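Local coordinates for protein Ulp1-like SUMO protease (Chaetomium thermophilum, PDB 6DG4) that probably removes SUMO from modified proteins as a cysteine protease of the Ulp1 type, of which this chain is the C-terminal catalytic domain, at residues A[47-52]-A[234-239]; A[199-204]-A[226-231]. All blocks are in the same frame, centred on the assembly; numbering follows the deposited sequence.

Contact 1 (A[47-52]-A[234-239]); sequences RDFEEK and RIAAVL
Beside Phe49, whose ring bridges to Ala236 and Leu239, Asp48 OD1 accepts hydrogen bonds from both Asn61 ND2 and Asn63 ND2, while Asp48 OD2 takes the backbone N of Val45. Three bonds thus hold the carboxylate of this buried residue within the short helix 46-50, one residue before the ring that does the reaching. The closest CA atoms, of Phe49 and Ala236, are 6.9 Å apart, and the aromatic side chain spans that gap. With CG anti to the carbonyl carbon (chi1 -67°), the ring swings toward helix 228-241, although the bond from CA to CB does not point at it, and meets that helix with one edge. Phe49 CE1 lies 3.7 Å from Ala236 O, close to the ring plane, a setting in which the slightly positive ring edge probably suits the carbonyl oxygen. The methyl group of Ala236 packs next to it, with CB 3.8 Å from Phe49 CD1. One turn further on, Leu239 CB approaches the far end of the ring obliquely, 4.3 Å from Phe49 CZ. Leu35 and Leu44 also touch Phe49, Leu44 reaches Leu239 too, and Val23 of helix 17-27 covers Ala236. Apart from the carbonyl at the ring edge, this is apolar helix-on-helix packing, a phenylalanine set against an alanine and a leucine three residues apart on the last helix of the Ulp1-type catalytic domain.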
loop_
_atom_site.group_PDB
_atom_site.type_symbol
_atom_site.label_atom_id
_atom_site.label_comp_id
_atom_site.label_asym_id
_atom_site.label_seq_id
_atom_site.Cartn_x
_atom_site.Cartn_y
_atom_site.Cartn_z
ATOM N N ARG A 47 -18.105 -6.506 9.980
ATOM C CA ARG A 47 -17.337 -7.697 9.636
ATOM C C ARG A 47 -15.917 -7.357 9.192
ATOM O O ARG A 47 -14.965 -8.072 9.532
ATOM C CB ARG A 47 -18.057 -8.465 8.539
ATOM C CG ARG A 47 -17.366 -9.725 8.138
ATOM C CD ARG A 47 -18.211 -10.437 7.119
ATOM N NE ARG A 47 -17.626 -11.701 6.714
ATOM C CZ ARG A 47 -16.680 -11.815 5.794
ATOM N NH1 ARG A 47 -16.214 -10.729 5.197
ATOM N NH2 ARG A 47 -16.206 -13.009 5.472
ATOM N N ASP A 48 -15.750 -6.285 8.417
ATOM C CA ASP A 48 -14.415 -5.926 7.949
ATOM C C ASP A 48 -13.471 -5.671 9.117
ATOM O O ASP A 48 -12.296 -6.055 9.075
ATOM C CB ASP A 48 -14.501 -4.699 7.045
ATOM C CG ASP A 48 -15.309 -4.958 5.793
ATOM O OD1 ASP A 48 -14.831 -5.694 4.909
ATOM O OD2 ASP A 48 -16.435 -4.440 5.698
ATOM N N PHE A 49 -13.971 -5.025 10.170
ATOM C CA PHE A 49 -13.149 -4.697 11.328
ATOM C C PHE A 49 -13.026 -5.885 12.272
ATOM O O PHE A 49 -11.917 -6.256 12.677
ATOM C CB PHE A 49 -13.765 -3.490 12.048
ATOM C CG PHE A 49 -13.701 -2.222 11.243
ATOM C CD1 PHE A 49 -12.596 -1.390 11.329
ATOM C CD2 PHE A 49 -14.723 -1.879 10.374
ATOM C CE1 PHE A 49 -12.522 -0.238 10.580
ATOM C CE2 PHE A 49 -14.646 -0.731 9.615
ATOM C CZ PHE A 49 -13.544 0.089 9.720
ATOM N N GLU A 50 -14.157 -6.501 12.620
ATOM C CA GLU A 50 -14.168 -7.520 13.660
ATOM C C GLU A 50 -13.483 -8.801 13.206
ATOM O O GLU A 50 -12.816 -9.467 14.003
ATOM C CB GLU A 50 -15.610 -7.815 14.066
ATOM C CG GLU A 50 -15.741 -8.847 15.160
ATOM C CD GLU A 50 -17.168 -9.055 15.576
ATOM O OE1 GLU A 50 -18.049 -9.085 14.685
ATOM O OE2 GLU A 50 -17.405 -9.176 16.796
ATOM N N GLU A 51 -13.649 -9.177 11.939
ATOM C CA GLU A 51 -13.145 -10.456 11.468
ATOM C C GLU A 51 -11.967 -10.344 10.518
ATOM O O GLU A 51 -11.176 -11.289 10.435
ATOM C CB GLU A 51 -14.267 -11.242 10.769
ATOM C CG GLU A 51 -15.434 -11.574 11.694
ATOM C CD GLU A 51 -16.519 -12.362 11.004
ATOM O OE1 GLU A 51 -16.206 -13.411 10.415
ATOM O OE2 GLU A 51 -17.689 -11.932 11.042
ATOM N N LYS A 52 -11.809 -9.209 9.831
ATOM C CA LYS A 52 -10.849 -9.094 8.739
ATOM C C LYS A 52 -9.794 -8.015 8.974
ATOM O O LYS A 52 -9.096 -7.624 8.034
ATOM C CB LYS A 52 -11.581 -8.860 7.415
ATOM C CG LYS A 52 -12.663 -9.895 7.108
ATOM C CD LYS A 52 -12.082 -11.299 6.968
ATOM C CE LYS A 52 -13.167 -12.331 6.672
ATOM N NZ LYS A 52 -12.603 -13.685 6.443
ATOM N N ARG A 234 -4.522 0.879 14.499
ATOM C CA ARG A 234 -4.267 2.167 13.867
ATOM C C ARG A 234 -4.846 2.215 12.461
ATOM O O ARG A 234 -5.426 3.229 12.059
ATOM C CB ARG A 234 -2.766 2.445 13.846
ATOM C CG ARG A 234 -2.156 2.586 15.246
ATOM C CD ARG A 234 -0.690 3.035 15.196
ATOM N NE ARG A 234 -0.609 4.318 14.514
ATOM C CZ ARG A 234 -0.942 5.489 15.051
ATOM N NH1 ARG A 234 -1.344 5.586 16.314
ATOM N NH2 ARG A 234 -0.882 6.577 14.308
ATOM N N ILE A 235 -4.696 1.128 11.697
ATOM C CA ILE A 235 -5.299 1.063 10.369
ATOM C C ILE A 235 -6.808 1.205 10.475
ATOM O O ILE A 235 -7.439 1.927 9.694
ATOM C CB ILE A 235 -4.897 -0.245 9.664
ATOM C CG1 ILE A 235 -3.405 -0.236 9.323
ATOM C CG2 ILE A 235 -5.731 -0.460 8.393
ATOM C CD1 ILE A 235 -2.858 -1.622 9.030
ATOM N N ALA A 236 -7.415 0.520 11.449
ATOM C CA ALA A 236 -8.854 0.634 11.652
ATOM C C ALA A 236 -9.253 2.080 11.921
ATOM O O ALA A 236 -10.227 2.586 11.350
ATOM C CB ALA A 236 -9.292 -0.265 12.809
ATOM N N ALA A 237 -8.509 2.762 12.797
ATOM C CA ALA A 237 -8.805 4.159 13.098
ATOM C C ALA A 237 -8.693 5.036 11.854
ATOM O O ALA A 237 -9.532 5.917 11.630
ATOM C CB ALA A 237 -7.873 4.665 14.199
ATOM N N VAL A 238 -7.649 4.826 11.044
ATOM C CA VAL A 238 -7.492 5.601 9.814
ATOM C C VAL A 238 -8.690 5.395 8.894
ATOM O O VAL A 238 -9.223 6.350 8.313
ATOM C CB VAL A 238 -6.166 5.242 9.117
ATOM C CG1 VAL A 238 -6.120 5.835 7.715
ATOM C CG2 VAL A 238 -4.982 5.735 9.937
ATOM N N LEU A 239 -9.134 4.146 8.742
ATOM C CA LEU A 239 -10.285 3.886 7.886
ATOM C C LEU A 239 -11.537 4.573 8.424
ATOM O O LEU A 239 -12.285 5.201 7.664
ATOM C CB LEU A 239 -10.504 2.380 7.731
ATOM C CG LEU A 239 -9.391 1.623 7.000
ATOM C CD1 LEU A 239 -9.585 0.127 7.111
ATOM C CD2 LEU A 239 -9.290 2.028 5.529
#

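Contact 2 (A[199-204]-A[226-231]); sequences GWDCGV and AQLPLQ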
loop_
_atom_site.group_PDB
_atom_site.type_symbol
_atom_site.label_atom_id
_atom_site.label_comp_id
_atom_site.label_asym_id
_atom_site.label_seq_id
_atom_site.Cartn_x
_atom_site.Cartn_y
_atom_site.Cartn_z
ATOM N N GLY A 199 1.999 -15.951 9.220
ATOM C CA GLY A 199 1.324 -15.825 7.933
ATOM C C GLY A 199 0.231 -14.770 7.921
ATOM O O GLY A 199 0.071 -14.039 6.936
ATOM N N TRP A 200 -0.523 -14.659 9.023
ATOM C CA TRP A 200 -1.667 -13.754 9.058
ATOM C C TRP A 200 -1.249 -12.295 8.981
ATOM O O TRP A 200 -2.098 -11.436 8.727
ATOM C CB TRP A 200 -2.498 -13.957 10.336
ATOM C CG TRP A 200 -1.687 -13.823 11.605
ATOM C CD1 TRP A 200 -1.072 -12.695 12.074
ATOM C CD2 TRP A 200 -1.397 -14.857 12.559
ATOM N NE1 TRP A 200 -0.421 -12.961 13.254
ATOM C CE2 TRP A 200 -0.603 -14.281 13.573
ATOM C CE3 TRP A 200 -1.741 -16.209 12.662
ATOM C CZ2 TRP A 200 -0.138 -15.009 14.662
ATOM C CZ3 TRP A 200 -1.283 -16.928 13.753
ATOM C CH2 TRP A 200 -0.491 -16.326 14.736
ATOM N N ASP A 201 0.024 -11.990 9.210
ATOM C CA ASP A 201 0.448 -10.601 9.260
ATOM C C ASP A 201 0.784 -10.028 7.888
ATOM O O ASP A 201 1.022 -8.825 7.791
ATOM C CB ASP A 201 1.637 -10.432 10.216
ATOM C CG ASP A 201 1.204 -10.239 11.660
ATOM O OD1 ASP A 201 0.111 -9.690 11.897
ATOM O OD2 ASP A 201 1.970 -10.628 12.562
ATOM N N CYS A 202 0.765 -10.838 6.825
ATOM C CA CYS A 202 1.223 -10.368 5.518
ATOM C C CYS A 202 0.506 -9.100 5.055
ATOM O O CYS A 202 1.135 -8.201 4.486
ATOM C CB CYS A 202 1.078 -11.476 4.469
ATOM S SG CYS A 202 -0.626 -12.066 4.171
ATOM N N GLY A 203 -0.812 -9.020 5.241
ATOM C CA GLY A 203 -1.521 -7.827 4.816
ATOM C C GLY A 203 -1.119 -6.597 5.603
ATOM O O GLY A 203 -1.105 -5.484 5.066
ATOM N N VAL A 204 -0.786 -6.774 6.884
ATOM C CA VAL A 204 -0.360 -5.634 7.688
ATOM C C VAL A 204 1.045 -5.194 7.290
ATOM O O VAL A 204 1.341 -3.995 7.221
ATOM C CB VAL A 204 -0.473 -5.944 9.193
ATOM C CG1 VAL A 204 -0.309 -4.664 9.987
ATOM C CG2 VAL A 204 -1.807 -6.618 9.520
ATOM N N ALA A 226 6.219 -7.499 16.101
ATOM C CA ALA A 226 5.472 -7.490 17.355
ATOM C C ALA A 226 4.584 -6.259 17.512
ATOM O O ALA A 226 3.679 -6.271 18.354
ATOM C CB ALA A 226 6.431 -7.600 18.539
ATOM N N GLN A 227 4.818 -5.205 16.730
ATOM C CA GLN A 227 3.979 -4.011 16.757
ATOM C C GLN A 227 2.732 -4.132 15.889
ATOM O O GLN A 227 1.895 -3.223 15.897
ATOM C CB GLN A 227 4.785 -2.796 16.291
ATOM C CG GLN A 227 5.910 -2.418 17.216
ATOM C CD GLN A 227 6.880 -1.454 16.584
ATOM O OE1 GLN A 227 6.823 -1.197 15.386
ATOM N NE2 GLN A 227 7.789 -0.934 17.380
ATOM N N LEU A 228 2.568 -5.227 15.169
ATOM C CA LEU A 228 1.484 -5.282 14.199
ATOM C C LEU A 228 0.091 -5.430 14.804
ATOM O O LEU A 228 -0.862 -4.924 14.204
ATOM C CB LEU A 228 1.764 -6.342 13.131
ATOM C CG LEU A 228 3.017 -6.042 12.304
ATOM C CD1 LEU A 228 3.166 -7.059 11.202
ATOM C CD2 LEU A 228 3.029 -4.628 11.723
ATOM N N PRO A 229 -0.100 -6.058 15.970
ATOM C CA PRO A 229 -1.445 -5.998 16.575
ATOM C C PRO A 229 -1.912 -4.571 16.806
ATOM O O PRO A 229 -3.071 -4.232 16.530
ATOM C CB PRO A 229 -1.279 -6.794 17.873
ATOM C CG PRO A 229 -0.221 -7.808 17.528
ATOM C CD PRO A 229 0.760 -7.038 16.666
ATOM N N LEU A 230 -1.016 -3.709 17.271
ATOM C CA LEU A 230 -1.359 -2.301 17.417
ATOM C C LEU A 230 -1.575 -1.640 16.060
ATOM O O LEU A 230 -2.490 -0.824 15.900
ATOM C CB LEU A 230 -0.250 -1.606 18.194
ATOM C CG LEU A 230 -0.285 -0.089 18.240
ATOM C CD1 LEU A 230 -1.591 0.408 18.837
ATOM C CD2 LEU A 230 0.928 0.385 19.040
ATOM N N GLN A 231 -0.751 -1.974 15.070
ATOM C CA GLN A 231 -0.925 -1.385 13.747
ATOM C C GLN A 231 -2.291 -1.714 13.162
ATOM O O GLN A 231 -2.865 -0.891 12.440
ATOM C CB GLN A 231 0.189 -1.870 12.827
ATOM C CG GLN A 231 0.174 -1.290 11.420
ATOM C CD GLN A 231 0.540 0.173 11.334
ATOM O OE1 GLN A 231 0.273 0.967 12.239
ATOM N NE2 GLN A 231 1.144 0.544 10.211
#
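The backbone of 199-204 passes from a 3-10 turn into helix 202-215 and comes nearest to 226-231, where a second 3-10 turn leads into helix 228-241, at Val204 and Leu228, whose CA atoms are 6.8 Å apart. Leu228 and Val204 carry the larger share, and Leu228 splits its two methyl groups between Asp201 and Val204. Leu228 CD1 lies 3.8 Å from both CB and CG of Asp201, so the methyl rests against the CB-CG bond at the root of the carboxylate. Leu228 CD2 instead meets Val204 CG1 at 3.8 Å. That valine methyl is anti to the backbone N (chi1 -168°), which sets it between Leu228 and Gln231; Gln231 CG is 3.7 Å from Val204 CG1. The glutamine chain bends at chi2 (70°), and its NE2 donates a hydrogen bond to Thr208 OG1, so its amide is tied to the facing helix while its methylenes pack on Val204. The polar end of Asp201 is likewise taken up: OD1 forms a salt bridge with Arg232, and OD2 accepts a hydrogen bond from Asn198 ND2. With an alanine in place of Asp201, the guanidinium of Arg232 would probably lose its carboxylate mate, Asn198 ND2 this acceptor, and Leu228 CD1 part of its packing. Cys202 points away from 226-231 and touches His137 and Trp138 of strand 137-144, consistent with Cys202 and His137 belonging to the Cys-His-Asp catalytic triad of C48 peptidases. The contact lies where the start of helix 228-241 packs on the 3-10 turn and first turn of helix 202-215, with Phe205 and Ile211 of that helix extending the packing.

Both contacts use helix 228-241, contact 2 its first turn and contact 1 a later one, and their centres are 12 Å apart on the same side of the chain's centre. They meet directly: Ile235 CD1, from the second segment of contact 1, packs 4.1 Å from Val204 CG1 of contact 2. Along the chain the order is 47-52, 199-204, 226-231, 234-239, so contact 2 nests inside the long loop closed by contact 1. Helix 228-241 thus lies against helix 46-50 with one part and against helix 202-215, whose N-terminal end holds Cys202, with another, bringing together parts of the catalytic domain far apart in sequence.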